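Local coordinates for protein 2,3-dimethylmalate lyase (Aspergillus niger, PDB 3FA4) that acts as a lyase-type enzyme of the phosphoenolpyruvate phosphomutase family, built on a TIM-barrel fold that carries a magnesium ion, at residues 6-10 with 153-157; 12-16 with 233-237; 129-133 with 162-167; 191-195 with 219-223. All coordinates share one frame. Numbering follows the deposited sequence.

Contact 1: 6-10 with 153-157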
loop_
_atom_site.group_PDB
_atom_site.type_symbol
_atom_site.label_atom_id
_atom_site.label_comp_id
_atom_site.label_asym_id
_atom_site.label_seq_id
_atom_site.Cartn_x
_atom_site.Cartn_y
_atom_site.Cartn_z
ATOM N N ALA B 6 7.993 16.387 -15.965
ATOM C CA ALA B 6 9.458 16.550 -15.709
ATOM C C ALA B 6 10.183 17.342 -16.797
ATOM O O ALA B 6 10.980 18.277 -16.533
ATOM C CB ALA B 6 10.133 15.135 -15.546
ATOM N N THR B 7 9.902 16.898 -18.022
ATOM C CA THR B 7 10.399 17.444 -19.276
ATOM C C THR B 7 9.960 18.885 -19.522
ATOM O O THR B 7 10.728 19.690 -20.036
ATOM C CB THR B 7 9.961 16.564 -20.482
ATOM O OG1 THR B 7 10.474 15.225 -20.316
ATOM C CG2 THR B 7 10.488 17.142 -21.777
ATOM N N SER B 8 8.737 19.242 -19.180
ATOM C CA SER B 8 8.365 20.632 -19.438
ATOM C C SER B 8 8.936 21.548 -18.299
ATOM O O SER B 8 9.392 22.636 -18.555
ATOM C CB SER B 8 6.862 20.734 -19.707
ATOM O OG SER B 8 6.113 20.384 -18.577
ATOM N N LEU B 9 8.971 21.071 -17.058
ATOM C CA LEU B 9 9.730 21.740 -15.960
ATOM C C LEU B 9 11.184 21.970 -16.331
ATOM O O LEU B 9 11.689 23.090 -16.228
ATOM C CB LEU B 9 9.668 20.972 -14.629
ATOM C CG LEU B 9 10.164 21.764 -13.410
ATOM C CD1 LEU B 9 9.444 23.117 -13.230
ATOM C CD2 LEU B 9 10.110 20.924 -12.060
ATOM N N ARG B 10 11.853 20.919 -16.783
ATOM C CA ARG B 10 13.267 20.980 -17.175
ATOM C C ARG B 10 13.464 22.056 -18.212
ATOM O O ARG B 10 14.368 22.843 -18.135
ATOM C CB ARG B 10 13.683 19.612 -17.751
ATOM C CG ARG B 10 15.125 19.440 -17.831
ATOM C CD ARG B 10 15.570 17.993 -17.664
ATOM N NE ARG B 10 16.784 17.967 -16.888
ATOM C CZ ARG B 10 16.873 17.445 -15.684
ATOM N NH1 ARG B 10 15.868 16.913 -15.089
ATOM N NH2 ARG B 10 17.983 17.456 -15.064
ATOM N N SER B 153 15.280 9.359 -17.582
ATOM C CA SER B 153 14.274 10.209 -16.951
ATOM C C SER B 153 14.771 11.605 -16.748
ATOM O O SER B 153 15.921 11.799 -16.339
ATOM C CB SER B 153 13.879 9.610 -15.634
ATOM O OG SER B 153 13.258 10.590 -14.848
ATOM N N ASP B 154 13.917 12.569 -17.073
ATOM C CA ASP B 154 14.168 14.010 -16.969
ATOM C C ASP B 154 13.731 14.562 -15.607
ATOM O O ASP B 154 13.697 15.762 -15.423
ATOM C CB ASP B 154 13.296 14.765 -17.952
ATOM C CG ASP B 154 13.802 14.712 -19.390
ATOM O OD1 ASP B 154 14.998 14.460 -19.580
ATOM O OD2 ASP B 154 12.991 14.972 -20.327
ATOM N N ILE B 155 13.363 13.709 -14.653
ATOM C CA ILE B 155 12.996 14.223 -13.358
ATOM C C ILE B 155 14.122 15.211 -12.937
ATOM O O ILE B 155 15.284 14.945 -13.194
ATOM C CB ILE B 155 12.714 13.040 -12.317
ATOM C CG1 ILE B 155 11.911 13.577 -11.092
ATOM C CG2 ILE B 155 13.999 12.346 -11.957
ATOM C CD1 ILE B 155 11.315 12.559 -10.213
ATOM N N VAL B 156 13.731 16.347 -12.340
ATOM C CA VAL B 156 14.583 17.447 -11.867
ATOM C C VAL B 156 15.079 17.181 -10.424
ATOM O O VAL B 156 14.297 17.045 -9.528
ATOM C CB VAL B 156 13.799 18.832 -12.072
ATOM C CG1 VAL B 156 14.417 20.013 -11.324
ATOM C CG2 VAL B 156 13.700 19.181 -13.563
ATOM N N VAL B 157 16.384 17.050 -10.229
ATOM C CA VAL B 157 16.969 16.829 -8.914
ATOM C C VAL B 157 17.245 18.153 -8.205
ATOM O O VAL B 157 18.055 18.968 -8.649
ATOM C CB VAL B 157 18.235 15.915 -8.966
ATOM C CG1 VAL B 157 18.687 15.604 -7.589
ATOM C CG2 VAL B 157 17.868 14.574 -9.632
#

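Contact 2: 12-16 with 233-237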
loop_
_atom_site.group_PDB
_atom_site.type_symbol
_atom_site.label_atom_id
_atom_site.label_comp_id
_atom_site.label_asym_id
_atom_site.label_seq_id
_atom_site.Cartn_x
_atom_site.Cartn_y
_atom_site.Cartn_z
ATOM N N ALA B 12 11.504 24.601 -18.900
ATOM C CA ALA B 12 11.206 25.946 -18.374
ATOM C C ALA B 12 12.398 26.462 -17.571
ATOM O O ALA B 12 12.651 27.647 -17.559
ATOM C CB ALA B 12 9.967 25.887 -17.493
ATOM N N LEU B 13 13.117 25.551 -16.891
ATOM C CA LEU B 13 14.315 25.893 -16.079
ATOM C C LEU B 13 15.499 26.265 -16.929
ATOM O O LEU B 13 16.349 27.041 -16.496
ATOM C CB LEU B 13 14.753 24.741 -15.126
ATOM C CG LEU B 13 13.859 24.464 -13.886
ATOM C CD1 LEU B 13 14.342 23.367 -13.113
ATOM C CD2 LEU B 13 13.758 25.672 -12.967
ATOM N N GLU B 14 15.612 25.675 -18.116
ATOM C CA GLU B 14 16.696 26.012 -19.060
ATOM C C GLU B 14 16.370 27.339 -19.711
ATOM O O GLU B 14 17.187 27.915 -20.484
ATOM C CB GLU B 14 16.864 24.914 -20.109
ATOM C CG GLU B 14 17.201 23.495 -19.547
ATOM C CD GLU B 14 17.038 22.396 -20.642
ATOM O OE1 GLU B 14 16.303 22.653 -21.641
ATOM O OE2 GLU B 14 17.615 21.267 -20.524
ATOM N N ASN B 15 15.171 27.842 -19.429
ATOM C CA ASN B 15 14.827 29.191 -19.914
ATOM C C ASN B 15 14.856 30.310 -18.852
ATOM O O ASN B 15 14.066 30.298 -17.910
ATOM C CB ASN B 15 13.473 29.210 -20.643
ATOM C CG ASN B 15 12.987 30.619 -20.866
ATOM O OD1 ASN B 15 13.563 31.559 -20.312
ATOM N ND2 ASN B 15 11.933 30.779 -21.626
ATOM N N PRO B 16 15.747 31.308 -19.011
ATOM C CA PRO B 16 15.847 32.358 -17.987
ATOM C C PRO B 16 14.614 33.249 -17.724
ATOM O O PRO B 16 14.557 33.885 -16.670
ATOM C CB PRO B 16 17.064 33.191 -18.453
ATOM C CG PRO B 16 17.879 32.182 -19.249
ATOM C CD PRO B 16 16.782 31.497 -20.047
ATOM N N PHE B 233 15.529 34.207 -8.246
ATOM C CA PHE B 233 15.196 32.765 -7.975
ATOM C C PHE B 233 14.455 32.241 -9.161
ATOM O O PHE B 233 13.900 33.035 -9.966
ATOM C CB PHE B 233 14.298 32.609 -6.755
ATOM C CG PHE B 233 15.001 32.819 -5.465
ATOM C CD1 PHE B 233 14.964 34.058 -4.842
ATOM C CD2 PHE B 233 15.770 31.788 -4.896
ATOM C CE1 PHE B 233 15.655 34.262 -3.637
ATOM C CE2 PHE B 233 16.452 31.970 -3.691
ATOM C CZ PHE B 233 16.397 33.198 -3.052
ATOM N N ARG B 234 14.442 30.942 -9.309
ATOM C CA ARG B 234 13.755 30.281 -10.379
ATOM C C ARG B 234 12.511 29.566 -9.940
ATOM O O ARG B 234 11.665 29.305 -10.719
ATOM C CB ARG B 234 14.679 29.375 -11.131
ATOM C CG ARG B 234 15.849 30.084 -11.639
ATOM C CD ARG B 234 15.526 31.008 -12.793
ATOM N NE ARG B 234 15.825 30.301 -14.005
ATOM C CZ ARG B 234 14.947 29.865 -14.880
ATOM N NH1 ARG B 234 13.676 30.115 -14.766
ATOM N NH2 ARG B 234 15.379 29.179 -15.889
ATOM N N ILE B 235 12.405 29.285 -8.659
ATOM C CA ILE B 235 11.230 28.622 -8.103
ATOM C C ILE B 235 10.967 29.218 -6.747
ATOM O O ILE B 235 11.914 29.454 -5.922
ATOM C CB ILE B 235 11.465 27.082 -8.004
ATOM C CG1 ILE B 235 11.953 26.528 -9.354
ATOM C CG2 ILE B 235 10.304 26.329 -7.253
ATOM C CD1 ILE B 235 12.593 25.125 -9.297
ATOM N N ILE B 236 9.679 29.467 -6.513
ATOM C CA ILE B 236 9.175 29.711 -5.155
ATOM C C ILE B 236 8.072 28.692 -4.813
ATOM O O ILE B 236 7.208 28.370 -5.650
ATOM C CB ILE B 236 8.691 31.218 -5.000
ATOM C CG1 ILE B 236 8.517 31.616 -3.515
ATOM C CG2 ILE B 236 7.417 31.452 -5.841
ATOM C CD1 ILE B 236 8.259 33.134 -3.319
ATOM N N ILE B 237 8.115 28.208 -3.574
ATOM C CA ILE B 237 7.199 27.200 -3.029
ATOM C C ILE B 237 6.632 27.770 -1.788
ATOM O O ILE B 237 7.238 28.616 -1.214
ATOM C CB ILE B 237 7.846 25.754 -2.827
ATOM C CG1 ILE B 237 8.945 25.753 -1.740
ATOM C CG2 ILE B 237 8.283 25.167 -4.204
ATOM C CD1 ILE B 237 9.483 24.411 -1.438
#

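Contact 3: 129-133 with 162-167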
loop_
_atom_site.group_PDB
_atom_site.type_symbol
_atom_site.label_atom_id
_atom_site.label_comp_id
_atom_site.label_asym_id
_atom_site.label_seq_id
_atom_site.Cartn_x
_atom_site.Cartn_y
_atom_site.Cartn_z
ATOM N N LYS B 129 18.084 19.624 14.263
ATOM C CA LYS B 129 18.495 19.205 12.897
ATOM C C LYS B 129 19.899 18.681 12.862
ATOM O O LYS B 129 20.845 19.451 13.049
ATOM C CB LYS B 129 18.356 20.341 11.894
ATOM C CG LYS B 129 16.893 20.752 11.734
ATOM C CD LYS B 129 16.577 21.213 10.346
ATOM C CE LYS B 129 17.401 22.467 9.968
ATOM N NZ LYS B 129 16.839 23.109 8.704
ATOM N N ILE B 130 20.024 17.358 12.660
ATOM C CA ILE B 130 21.316 16.629 12.650
ATOM C C ILE B 130 21.810 16.309 11.230
ATOM O O ILE B 130 21.082 15.736 10.411
ATOM C CB ILE B 130 21.197 15.323 13.413
ATOM C CG1 ILE B 130 20.532 15.570 14.778
ATOM C CG2 ILE B 130 22.595 14.643 13.557
ATOM C CD1 ILE B 130 21.527 16.025 15.918
ATOM N N LEU B 131 23.063 16.630 10.947
ATOM C CA LEU B 131 23.521 16.581 9.544
ATOM C C LEU B 131 24.493 15.478 9.262
ATOM O O LEU B 131 25.200 15.047 10.137
ATOM C CB LEU B 131 24.160 17.899 9.163
ATOM C CG LEU B 131 23.297 19.123 8.937
ATOM C CD1 LEU B 131 24.203 20.004 8.191
ATOM C CD2 LEU B 131 22.155 18.837 8.065
ATOM N N VAL B 132 24.519 15.026 8.018
ATOM C CA VAL B 132 25.486 14.000 7.557
ATOM C C VAL B 132 26.653 14.687 6.803
ATOM O O VAL B 132 26.451 15.765 6.148
ATOM C CB VAL B 132 24.690 12.945 6.696
ATOM C CG1 VAL B 132 24.849 13.152 5.218
ATOM C CG2 VAL B 132 25.042 11.535 7.092
ATOM N N ASP B 133 27.860 14.125 6.900
ATOM C CA ASP B 133 29.048 14.726 6.257
ATOM C C ASP B 133 28.779 14.983 4.768
ATOM O O ASP B 133 27.863 14.396 4.221
ATOM C CB ASP B 133 30.220 13.799 6.399
ATOM C CG ASP B 133 29.933 12.474 5.790
ATOM O OD1 ASP B 133 29.109 11.690 6.357
ATOM O OD2 ASP B 133 30.481 12.247 4.704
ATOM N N ASP B 162 20.283 21.673 4.761
ATOM C CA ASP B 162 19.733 22.111 6.026
ATOM C C ASP B 162 20.830 22.583 6.942
ATOM O O ASP B 162 20.602 22.674 8.154
ATOM C CB ASP B 162 18.905 21.003 6.667
ATOM C CG ASP B 162 17.624 20.750 5.909
ATOM O OD1 ASP B 162 16.615 21.444 6.128
ATOM O OD2 ASP B 162 17.637 19.893 5.045
ATOM N N SER B 163 22.006 22.890 6.370
ATOM C CA SER B 163 23.215 23.222 7.192
ATOM C C SER B 163 23.352 24.644 7.677
ATOM O O SER B 163 24.213 24.884 8.487
ATOM C CB SER B 163 24.497 22.836 6.486
ATOM O OG SER B 163 24.640 23.595 5.318
ATOM N N LEU B 164 22.508 25.576 7.221
ATOM C CA LEU B 164 22.675 27.009 7.596
ATOM C C LEU B 164 22.799 27.310 9.103
ATOM O O LEU B 164 23.813 27.779 9.591
ATOM C CB LEU B 164 21.570 27.877 6.956
ATOM C CG LEU B 164 21.636 29.395 7.016
ATOM C CD1 LEU B 164 22.892 29.939 6.364
ATOM C CD2 LEU B 164 20.430 29.993 6.322
ATOM N N GLN B 165 21.728 27.125 9.842
ATOM C CA GLN B 165 21.781 27.328 11.310
ATOM C C GLN B 165 22.917 26.567 12.018
ATOM O O GLN B 165 23.532 27.110 12.947
ATOM C CB GLN B 165 20.443 26.912 11.926
ATOM C CG GLN B 165 20.002 25.494 11.501
ATOM C CD GLN B 165 19.230 24.882 12.629
ATOM O OE1 GLN B 165 18.391 25.585 13.239
ATOM N NE2 GLN B 165 19.547 23.622 12.999
ATOM N N THR B 166 23.212 25.353 11.532
ATOM C CA THR B 166 24.141 24.391 12.115
ATOM C C THR B 166 25.573 24.905 11.861
ATOM O O THR B 166 26.318 25.210 12.821
ATOM C CB THR B 166 23.962 22.939 11.414
ATOM O OG1 THR B 166 22.606 22.743 10.874
ATOM C CG2 THR B 166 24.276 21.846 12.354
ATOM N N HIS B 167 25.956 25.005 10.578
ATOM C CA HIS B 167 27.346 25.249 10.173
ATOM C C HIS B 167 27.552 26.616 9.445
ATOM O O HIS B 167 28.690 26.974 9.097
ATOM C CB HIS B 167 27.975 24.132 9.290
ATOM C CG HIS B 167 27.612 22.719 9.640
ATOM N ND1 HIS B 167 27.882 22.147 10.860
ATOM C CD2 HIS B 167 27.063 21.732 8.886
ATOM C CE1 HIS B 167 27.470 20.886 10.870
ATOM N NE2 HIS B 167 26.986 20.605 9.677
#

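Contact 4: 191-195 with 219-223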
loop_
_atom_site.group_PDB
_atom_site.type_symbol
_atom_site.label_atom_id
_atom_site.label_comp_id
_atom_site.label_asym_id
_atom_site.label_seq_id
_atom_site.Cartn_x
_atom_site.Cartn_y
_atom_site.Cartn_z
ATOM N N GLY B 191 15.853 27.953 4.901
ATOM C CA GLY B 191 15.860 28.947 5.967
ATOM C C GLY B 191 16.757 30.149 5.814
ATOM O O GLY B 191 17.336 30.619 6.794
ATOM N N ILE B 192 16.860 30.651 4.574
ATOM C CA ILE B 192 17.559 31.898 4.348
ATOM C C ILE B 192 17.070 32.914 5.384
ATOM O O ILE B 192 15.873 33.056 5.566
ATOM C CB ILE B 192 17.328 32.374 2.914
ATOM C CG1 ILE B 192 18.066 31.446 1.956
ATOM C CG2 ILE B 192 17.772 33.864 2.759
ATOM C CD1 ILE B 192 17.308 31.234 0.724
ATOM N N THR B 193 17.987 33.594 6.087
ATOM C CA THR B 193 17.618 34.504 7.194
ATOM C C THR B 193 17.359 36.002 6.930
ATOM O O THR B 193 16.888 36.707 7.821
ATOM C CB THR B 193 18.599 34.393 8.348
ATOM O OG1 THR B 193 19.878 34.852 7.935
ATOM C CG2 THR B 193 18.704 32.936 8.798
ATOM N N SER B 194 17.703 36.500 5.754
ATOM C CA SER B 194 17.415 37.877 5.362
ATOM C C SER B 194 17.275 37.973 3.836
ATOM O O SER B 194 17.647 37.053 3.112
ATOM C CB SER B 194 18.570 38.795 5.736
ATOM O OG SER B 194 19.654 38.501 4.893
ATOM N N ARG B 195 16.763 39.115 3.348
ATOM C CA ARG B 195 16.761 39.420 1.921
ATOM C C ARG B 195 18.176 39.590 1.419
ATOM O O ARG B 195 18.474 39.358 0.260
ATOM C CB ARG B 195 15.977 40.695 1.659
ATOM C CG ARG B 195 14.494 40.575 1.884
ATOM C CD ARG B 195 13.772 41.902 1.489
ATOM N NE ARG B 195 12.634 41.927 2.381
ATOM C CZ ARG B 195 11.389 41.620 2.056
ATOM N NH1 ARG B 195 11.030 41.408 0.808
ATOM N NH2 ARG B 195 10.473 41.613 2.999
ATOM N N ALA B 219 12.316 31.766 9.756
ATOM C CA ALA B 219 13.649 32.414 9.604
ATOM C C ALA B 219 13.689 33.448 8.450
ATOM O O ALA B 219 14.445 34.454 8.478
ATOM C CB ALA B 219 14.701 31.342 9.393
ATOM N N THR B 220 12.832 33.224 7.451
ATOM C CA THR B 220 12.811 34.036 6.219
ATOM C C THR B 220 11.815 35.234 6.218
ATOM O O THR B 220 10.620 35.063 6.499
ATOM C CB THR B 220 12.536 33.085 5.022
ATOM O OG1 THR B 220 13.340 31.915 5.193
ATOM C CG2 THR B 220 12.825 33.736 3.641
ATOM N N PRO B 221 12.290 36.445 5.844
ATOM C CA PRO B 221 11.380 37.564 5.710
ATOM C C PRO B 221 10.312 37.219 4.646
ATOM O O PRO B 221 10.479 36.231 4.000
ATOM C CB PRO B 221 12.319 38.690 5.261
ATOM C CG PRO B 221 13.472 38.010 4.617
ATOM C CD PRO B 221 13.672 36.865 5.521
ATOM N N SER B 222 9.221 37.969 4.516
ATOM C CA SER B 222 8.108 37.582 3.633
ATOM C C SER B 222 8.375 38.119 2.269
ATOM O O SER B 222 8.379 39.311 2.071
ATOM C CB SER B 222 6.763 38.077 4.179
ATOM O OG SER B 222 6.319 37.252 5.279
ATOM N N ILE B 223 8.637 37.242 1.321
ATOM C CA ILE B 223 9.136 37.622 0.005
ATOM C C ILE B 223 8.086 37.102 -0.937
ATOM O O ILE B 223 7.857 35.929 -0.974
ATOM C CB ILE B 223 10.585 37.004 -0.291
ATOM C CG1 ILE B 223 11.708 37.699 0.490
ATOM C CG2 ILE B 223 10.975 37.102 -1.760
ATOM C CD1 ILE B 223 12.874 36.718 0.861
#

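Contact 1: 6-10 with 153-157
At the amino-terminal end of this TIM barrel, helix 5-13, which precedes the first strand, lies against the start of strand 156-161. The helix presents its donors to the loop entering that strand. Thr-7 OG1 donates to Asp-154 OD2 at 2.5 Å. Arg-10 does more: its NH1 gives a very short hydrogen bond of 2.5 Å to Asp-154 O and a weak one of 2.8 Å to Ile-155 O, both acceptors lying near the guanidinium plane. NH2 forms a salt bridge to Asp-185, whose other carboxylate oxygen accepts from Val-157 N, so one arginine ties the helix to two consecutive strand entrances. The loop also satisfies itself, for Ile-155 N donates to Ser-153 OG at 3.1 Å in an ST turn. Ala-6 and Leu-9 direct their CB atoms toward the loop and strand: Ala-6 CB lies 4.0 Å from Asp-154 CB, and Leu-9 CD2 sits 4.2 Å from Val-156 CB.

Contact 2: 12-16 with 233-237
How a long side chain can bridge a gap that the backbones leave open is well illustrated here, since the closest CA atoms, those of Leu-13 and Arg-234, remain 7.2 Å apart. The polar part of the contact centres on the guanidinium of Arg-234, which reaches into the turn where helix 5-13 gives way to the loop before strand 20-25. Arg-234 NH2 comes to 2.4 Å from Leu-13 O, a close approach whose angle is too poor for a hydrogen bond, and lies 2.7 Å from Asn-15 O. The turn thus gathers backbone carbonyls around the positive charge. Its own shape owes something to a weak backbone hydrogen bond of 3.1 Å from Asn-15 N to Ala-12 O, while Asn-15 OD1 bonds to the backbone N of Asp-17. Van der Waals contact adds a further element, with Pro-16 CA lying over one face of the guanidinium.

The apolar part is carried by Leu-13. Leu-13 CD2 meets Ile-235 CD1 at 3.9 Å and Arg-234 CB at 4.2 Å, and the same side chain touches Ile-20. Arg-234 is itself joined through its backbone to Ile-20 on one side and Leu-210 on the other. A helix that leads into the first strand and rests on the entrance of the eighth is thus part of the cover over the amino-terminal end of this TIM barrel.

Contact 3: 129-133 with 162-167
Residues 129-133 run in an extended conformation, whereas 162-167 leave strand 156-161 and curl into the short helix 164-167, whose turn is marked by a 2.7 Å backbone hydrogen bond from His-167 N to Ser-163 O. The backbones keep their distance: CA atoms are 7.6 Å apart for Lys-129 and Asp-162 and 7.1 Å for Leu-131 and Ser-163. Side chains from alternate positions of the extended segment therefore do the joining. Lys-129 NZ makes a salt bridge to Asp-162 OD1 at 3.1 Å, an oxygen that also pairs with Arg-160, and Lys-129 CB passes 3.7 Å from Gln-165 NE2. Leu-131 fits against the turn more tightly, its CD1 being 3.3 Å from Ser-163 CB and 3.2 Å from His-167 NE2, while its CD2 lies 4.1 Å from Asp-162 CB. Arg-175 of helix 169-181 touches Leu-131 and hydrogen-bonds to Val-132 O. The side chain of Asp-162 is about 8 Å from the bound magnesium ion, and the residues just before Lys-129 are not modelled. Such a pairing is consistent with a flexible gating loop, as in relatives of this family, anchored beside the carboxy-terminal mouth of the TIM barrel.

Contact 4: 191-195 with 219-223
Two loops at the carboxy-terminal end of this TIM barrel, following strands 186-189 and 211-213, pack together with segment directions 48° apart. Ala-219 opens the contact: its CB lies 3.8 Å from Gly-191 O, and its carbonyl O receives a CA-H...O contact from Thr-193 CA at 3.4 Å. Gly-191 itself has a positive phi of 71°, which favours glycine. Next, Thr-220 supplies the clearest polar link, OG1 donating to Ile-192 O at 2.8 Å; Thr-220 CA approaches the same carbonyl oxygen at 3.3 Å, so that acceptor is engaged twice. Pro-221 then turns its ring toward the other loop, with CD 3.9 Å from Ser-194 CA and CG 3.7 Å from Arg-195 N. It thus packs against the start of helix 195-204, where Ser-194 is the N-cap and its OG bonds to Met-197 N. Ser-222 points its CB away from 191-195 and packs on Ile-262 of a third subunit, yet its backbone O accepts a weak hydrogen bond of 3.2 Å from Arg-195 NH2. The stronger partner of that arginine is Glu-227 of helix 225-231, reached through NH1. Last, Ile-223 packs on the guanidinium: its CG1 lies over one face, 3.8 Å from Arg-195 NH1.

The four contacts divide between the two ends of the barrel. Contacts 1 and 2 share helix 5-13 at the amino-terminal end and touch through Val-156 CG1 and Leu-13 CD1, 3.8 Å apart. Contacts 1, 3 and 4 are partly buried, contact 1 with no exposed residue among those that touch; contact 2 is a surface contact. In contacts 1 and 2 an arginine faces backbone carbonyls, from the helix in one and a strand entrance in the other. At the opposite end contact 3, led by a salt bridge, joins a loop to helix 164-167 and the turn before it, and contact 4, led by a threonine hydroxyl, two loops; Leu-164 CD2 packs 3.2 Å from Gly-191 O. Ile-236 CD1, 3.7 Å from Ile-223 O, connects contacts 2 and 4.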